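Local coordinates for envelope glycoprotein (Thogoto virus, PDB 5XEA) that probably attaches the virus to a host-cell receptor and then drives fusion of the viral envelope with the host membrane, at residues Y46-C54 and S103-A113. Sequence-based numbering, arbitrary orientation.
Sequences YRTAWVAYC and SYACLGQLDPA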
ATOM      1  N   TYR B  46      31.930  -4.789  -2.398  1.00 31.24           N
ATOM      2  CA  TYR B  46      32.567  -4.524  -1.116  1.00 30.60           C
ATOM      3  C   TYR B  46      33.803  -5.394  -0.973  1.00 32.60           C
ATOM      4  O   TYR B  46      33.893  -6.474  -1.562  1.00 36.96           O
ATOM      5  CB  TYR B  46      31.612  -4.760   0.080  1.00 31.95           C
ATOM      6  CG  TYR B  46      31.182  -6.195   0.297  1.00 39.94           C
ATOM      7  CD1 TYR B  46      31.891  -7.041   1.151  1.00 32.43           C
ATOM      8  CD2 TYR B  46      30.054  -6.702  -0.343  1.00 33.56           C
ATOM      9  CE1 TYR B  46      31.497  -8.352   1.339  1.00 31.08           C
ATOM     10  CE2 TYR B  46      29.659  -8.012  -0.162  1.00 33.18           C
ATOM     11  CZ  TYR B  46      30.376  -8.836   0.681  1.00 40.90           C
ATOM     12  OH  TYR B  46      29.959 -10.142   0.855  1.00 34.87           O
ATOM     13  N   ARG B  47      34.752  -4.908  -0.180  1.00 36.85           N
ATOM     14  CA  ARG B  47      35.966  -5.656   0.129  1.00 34.85           C
ATOM     15  C   ARG B  47      36.553  -5.096   1.412  1.00 35.97           C
ATOM     16  O   ARG B  47      36.717  -3.876   1.540  1.00 32.68           O
ATOM     17  CB  ARG B  47      36.978  -5.565  -1.012  1.00 33.98           C
ATOM     18  CG  ARG B  47      38.336  -6.237  -0.729  1.00 40.34           C
ATOM     19  CD  ARG B  47      39.127  -6.279  -2.027  1.00 36.84           C
ATOM     20  NE  ARG B  47      39.375  -4.930  -2.516  1.00 41.26           N
ATOM     21  CZ  ARG B  47      39.836  -4.631  -3.724  1.00 42.82           C
ATOM     22  NH1 ARG B  47      40.118  -5.595  -4.592  1.00 39.96           N
ATOM     23  NH2 ARG B  47      40.025  -3.357  -4.051  1.00 40.97           N
ATOM     24  N   THR B  48      36.875  -5.983   2.341  1.00 35.30           N
ATOM     25  CA  THR B  48      37.450  -5.596   3.624  1.00 31.67           C
ATOM     26  C   THR B  48      38.457  -6.655   4.042  1.00 35.84           C
ATOM     27  O   THR B  48      38.304  -7.844   3.729  1.00 32.34           O
ATOM     28  CB  THR B  48      36.323  -5.419   4.676  1.00 41.92           C
ATOM     29  OG1 THR B  48      35.542  -4.264   4.343  1.00 35.35           O
ATOM     30  CG2 THR B  48      36.856  -5.270   6.071  1.00 33.74           C
ATOM     31  N   ALA B  49      39.498  -6.218   4.753  1.00 34.95           N
ATOM     32  CA  ALA B  49      40.466  -7.125   5.353  1.00 33.16           C
ATOM     33  C   ALA B  49      40.341  -7.083   6.874  1.00 32.33           C
ATOM     34  O   ALA B  49      40.092  -6.023   7.453  1.00 32.78           O
ATOM     35  CB  ALA B  49      41.898  -6.759   4.930  1.00 30.57           C
ATOM     36  N   TRP B  50      40.457  -8.245   7.508  1.00 32.11           N
ATOM     37  CA  TRP B  50      40.741  -8.351   8.941  1.00 33.99           C
ATOM     38  C   TRP B  50      42.241  -8.533   9.097  1.00 34.07           C
ATOM     39  O   TRP B  50      42.803  -9.487   8.554  1.00 33.15           O
ATOM     40  CB  TRP B  50      40.009  -9.527   9.595  1.00 29.89           C
ATOM     41  CG  TRP B  50      40.371  -9.783  11.041  1.00 33.43           C
ATOM     42  CD1 TRP B  50      41.140 -10.809  11.525  1.00 34.37           C
ATOM     43  CD2 TRP B  50      39.992  -8.997  12.185  1.00 37.07           C
ATOM     44  NE1 TRP B  50      41.256 -10.709  12.895  1.00 39.02           N
ATOM     45  CE2 TRP B  50      40.561  -9.609  13.323  1.00 33.70           C
ATOM     46  CE3 TRP B  50      39.223  -7.841  12.355  1.00 36.11           C
ATOM     47  CZ2 TRP B  50      40.380  -9.108  14.622  1.00 36.69           C
ATOM     48  CZ3 TRP B  50      39.051  -7.333  13.647  1.00 34.49           C
ATOM     49  CH2 TRP B  50      39.633  -7.974  14.767  1.00 34.77           C
ATOM     50  N   VAL B  51      42.884  -7.615   9.815  1.00 39.56           N
ATOM     51  CA  VAL B  51      44.326  -7.664  10.046  1.00 35.44           C
ATOM     52  C   VAL B  51      44.577  -7.625  11.552  1.00 33.31           C
ATOM     53  O   VAL B  51      44.243  -6.631  12.211  1.00 35.74           O
ATOM     54  CB  VAL B  51      45.062  -6.510   9.337  1.00 34.95           C
ATOM     55  CG1 VAL B  51      46.568  -6.607   9.567  1.00 36.97           C
ATOM     56  CG2 VAL B  51      44.746  -6.518   7.831  1.00 44.40           C
ATOM     57  N   ALA B  52      45.148  -8.701  12.093  1.00 32.61           N
ATOM     58  CA  ALA B  52      45.520  -8.788  13.509  1.00 33.07           C
ATOM     59  C   ALA B  52      47.026  -9.017  13.623  1.00 36.28           C
ATOM     60  O   ALA B  52      47.524 -10.108  13.320  1.00 38.32           O
ATOM     61  CB  ALA B  52      44.749  -9.899  14.227  1.00 35.32           C
ATOM     62  N   TYR B  53      47.737  -8.001  14.086  1.00 39.56           N
ATOM     63  CA  TYR B  53      49.177  -8.059  14.317  1.00 34.57           C
ATOM     64  C   TYR B  53      49.415  -8.035  15.826  1.00 39.76           C
ATOM     65  O   TYR B  53      49.139  -7.032  16.488  1.00 38.68           O
ATOM     66  CB  TYR B  53      49.855  -6.884  13.626  1.00 38.69           C
ATOM     67  CG  TYR B  53      51.365  -6.852  13.738  1.00 37.84           C
ATOM     68  CD1 TYR B  53      52.149  -7.795  13.084  1.00 39.99           C
ATOM     69  CD2 TYR B  53      52.011  -5.860  14.478  1.00 39.11           C
ATOM     70  CE1 TYR B  53      53.545  -7.757  13.167  1.00 43.08           C
ATOM     71  CE2 TYR B  53      53.409  -5.817  14.568  1.00 39.81           C
ATOM     72  CZ  TYR B  53      54.164  -6.763  13.904  1.00 41.22           C
ATOM     73  OH  TYR B  53      55.540  -6.729  13.979  1.00 42.87           O
ATOM     74  N   CYS B  54      49.922  -9.125  16.371  1.00 32.45           N
ATOM     75  CA  CYS B  54      50.023  -9.273  17.814  1.00 35.88           C
ATOM     76  C   CYS B  54      51.476  -9.482  18.201  1.00 38.12           C
ATOM     77  O   CYS B  54      52.291  -9.888  17.375  1.00 36.13           O
ATOM     78  CB  CYS B  54      49.177 -10.450  18.286  1.00 33.04           C
ATOM     79  SG  CYS B  54      47.437 -10.316  17.772  1.00 47.02           S
ATOM     80  N   SER B 103      55.370 -12.684  10.146  1.00 40.60           N
ATOM     81  CA  SER B 103      54.458 -11.620  10.562  1.00 43.64           C
ATOM     82  C   SER B 103      54.689 -10.328   9.795  1.00 38.72           C
ATOM     83  O   SER B 103      53.884  -9.400   9.916  1.00 49.28           O
ATOM     84  CB  SER B 103      54.585 -11.363  12.066  1.00 40.28           C
ATOM     85  OG  SER B 103      55.867 -10.855  12.396  1.00 42.61           O
ATOM     86  N   TYR B 104      55.766 -10.257   9.010  1.00 43.91           N
ATOM     87  CA  TYR B 104      56.059  -9.121   8.143  1.00 46.38           C
ATOM     88  C   TYR B 104      54.894  -8.786   7.217  1.00 51.04           C
ATOM     89  O   TYR B 104      54.720  -7.624   6.834  1.00 55.02           O
ATOM     90  CB  TYR B 104      57.321  -9.459   7.332  1.00 44.25           C
ATOM     91  CG  TYR B 104      57.953  -8.362   6.500  1.00 60.21           C
ATOM     92  CD1 TYR B 104      58.576  -7.273   7.100  1.00 62.76           C
ATOM     93  CD2 TYR B 104      57.998  -8.455   5.110  1.00 73.57           C
ATOM     94  CE1 TYR B 104      59.193  -6.281   6.336  1.00 63.63           C
ATOM     95  CE2 TYR B 104      58.612  -7.468   4.335  1.00 69.15           C
ATOM     96  CZ  TYR B 104      59.207  -6.385   4.957  1.00 67.65           C
ATOM     97  OH  TYR B 104      59.814  -5.406   4.200  1.00 60.89           O
ATOM     98  N   ALA B 105      54.086  -9.783   6.849  1.00 50.95           N
ATOM     99  CA  ALA B 105      52.995  -9.550   5.901  1.00 53.69           C
ATOM    100  C   ALA B 105      51.942  -8.594   6.439  1.00 52.20           C
ATOM    101  O   ALA B 105      51.225  -7.981   5.645  1.00 58.86           O
ATOM    102  CB  ALA B 105      52.332 -10.873   5.515  1.00 53.56           C
ATOM    103  N   CYS B 106      51.818  -8.471   7.760  1.00 50.75           N
ATOM    104  CA  CYS B 106      50.882  -7.548   8.388  1.00 46.59           C
ATOM    105  C   CYS B 106      51.333  -6.098   8.340  1.00 51.55           C
ATOM    106  O   CYS B 106      50.608  -5.236   8.840  1.00 50.43           O
ATOM    107  CB  CYS B 106      50.673  -7.924   9.854  1.00 47.42           C
ATOM    108  SG  CYS B 106      49.380  -9.102  10.147  1.00 52.14           S
ATOM    109  N   LEU B 107      52.522  -5.813   7.829  1.00 52.58           N
ATOM    110  CA  LEU B 107      53.052  -4.460   7.816  1.00 55.74           C
ATOM    111  C   LEU B 107      53.030  -3.926   6.388  1.00 56.45           C
ATOM    112  O   LEU B 107      52.935  -4.685   5.423  1.00 53.16           O
ATOM    113  CB  LEU B 107      54.470  -4.437   8.404  1.00 55.80           C
ATOM    114  CG  LEU B 107      54.614  -5.097   9.791  1.00 61.06           C
ATOM    115  CD1 LEU B 107      56.030  -4.990  10.362  1.00 61.35           C
ATOM    116  CD2 LEU B 107      53.595  -4.532  10.774  1.00 60.87           C
ATOM    117  N   GLY B 108      53.077  -2.607   6.255  1.00 61.00           N
ATOM    118  CA  GLY B 108      53.095  -2.013   4.933  1.00 64.60           C
ATOM    119  C   GLY B 108      51.851  -2.255   4.100  1.00 63.44           C
ATOM    120  O   GLY B 108      50.920  -2.933   4.542  1.00 60.80           O
ATOM    121  N   GLN B 109      51.840  -1.723   2.879  1.00 59.10           N
ATOM    122  CA  GLN B 109      50.629  -1.694   2.072  1.00 55.69           C
ATOM    123  C   GLN B 109      50.234  -3.098   1.633  1.00 54.53           C
ATOM    124  O   GLN B 109      51.065  -3.871   1.146  1.00 56.68           O
ATOM    125  CB  GLN B 109      50.835  -0.795   0.851  1.00 70.82           C
ATOM    126  CG  GLN B 109      49.882   0.399   0.772  1.00 86.78           C
ATOM    127  CD  GLN B 109      49.772   0.973  -0.635  1.00 97.17           C
ATOM    128  OE1 GLN B 109      50.732   1.527  -1.173  1.00 96.87           O
ATOM    129  NE2 GLN B 109      48.595   0.837  -1.238  1.00100.07           N
ATOM    130  N   LEU B 110      48.954  -3.426   1.796  1.00 54.29           N
ATOM    131  CA  LEU B 110      48.415  -4.700   1.332  1.00 51.62           C
ATOM    132  C   LEU B 110      47.873  -4.541  -0.081  1.00 48.03           C
ATOM    133  O   LEU B 110      47.245  -3.532  -0.405  1.00 53.43           O
ATOM    134  CB  LEU B 110      47.301  -5.204   2.254  1.00 44.55           C
ATOM    135  CG  LEU B 110      47.630  -5.288   3.738  1.00 54.10           C
ATOM    136  CD1 LEU B 110      46.442  -5.859   4.499  1.00 43.14           C
ATOM    137  CD2 LEU B 110      48.902  -6.126   3.939  1.00 51.96           C
ATOM    138  N   ASP B 111      48.136  -5.542  -0.922  1.00 53.42           N
ATOM    139  CA  ASP B 111      47.586  -5.575  -2.270  1.00 49.39           C
ATOM    140  C   ASP B 111      46.245  -6.296  -2.208  1.00 54.32           C
ATOM    141  O   ASP B 111      46.217  -7.511  -1.943  1.00 55.23           O
ATOM    142  CB  ASP B 111      48.541  -6.276  -3.230  1.00 54.98           C
ATOM    143  CG  ASP B 111      47.931  -6.521  -4.607  1.00 63.17           C
ATOM    144  OD1 ASP B 111      46.844  -5.978  -4.917  1.00 56.76           O
ATOM    145  OD2 ASP B 111      48.546  -7.273  -5.395  1.00 67.35           O
ATOM    146  N   PRO B 112      45.129  -5.613  -2.450  1.00 52.41           N
ATOM    147  CA  PRO B 112      43.811  -6.228  -2.259  1.00 41.94           C
ATOM    148  C   PRO B 112      43.283  -6.989  -3.464  1.00 50.59           C
ATOM    149  O   PRO B 112      42.141  -7.452  -3.413  1.00 60.43           O
ATOM    150  CB  PRO B 112      42.931  -5.008  -1.963  1.00 44.84           C
ATOM    151  CG  PRO B 112      43.546  -3.910  -2.785  1.00 48.14           C
ATOM    152  CD  PRO B 112      45.036  -4.182  -2.789  1.00 44.74           C
ATOM    153  N   ALA B 113      44.065  -7.144  -4.532  1.00 52.74           N
ATOM    154  CA  ALA B 113      43.577  -7.760  -5.766  1.00 55.83           C
ATOM    155  C   ALA B 113      44.563  -8.842  -6.244  1.00 63.48           C
ATOM    156  O   ALA B 113      45.199  -8.718  -7.292  1.00 66.48           O
ATOM    157  CB  ALA B 113      43.360  -6.684  -6.837  1.00 50.06           C
TER
HETATM  158  O   HOH W   1      56.858  -8.264  12.060  1.00 42.19           O
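Tyr53 meets the 3-10 turn 103-106 and the residue after it. Leu107 CD2 lies 3.9 Å from the centroid of the Tyr53 ring and only 10° off the ring normal, a CH-pi contact over one face. Tyr53 CD1 also rests on Cys106 CB at 3.6 Å. With CG anti to the backbone N (chi1 -178°), the ring reaches across to the turn and puts its hydroxyl beside a water lying in the ring plane. This water is 2.8 Å from Tyr53 OH and donates to Ser103 OG, also at 2.8 Å; Ser103 OG is itself hydrogen-bonded to Gly100 O. Two residues earlier on strand 40-56, Val51 splits its two branches: CG1 lies 3.8 Å from Cys106 SG, while CG2 meets Leu110 CD1 tip to tip at 3.8 Å. Nearer the start of the segment, Arg47 bends at chi3, turning its guanidinium so that Pro112 CB sits 3.5 Å above the plane, over its centre.

Outside this shell, Cys106 is tied to Cys136 by a disulfide, which fastens the turn to strand 133-156, which pairs with strand 40-56. His134 of the same strand meets the Tyr53 ring at about 15° between planes. The Arg47 guanidinium is held by the Tyr73 carbonyl at NE and a salt bridge from NH1 to Glu79. Asp111 forms an Asx turn, its OD1 accepting from Ala113 N at 3.0 Å, from above the carboxylate plane.

Loop 103-113 is thus laid over one side of the strand mainly by apolar and ring-face contacts, and the disulfide supplies the covalent anchor; burial of the Arg47 charge is probably offset by Glu79.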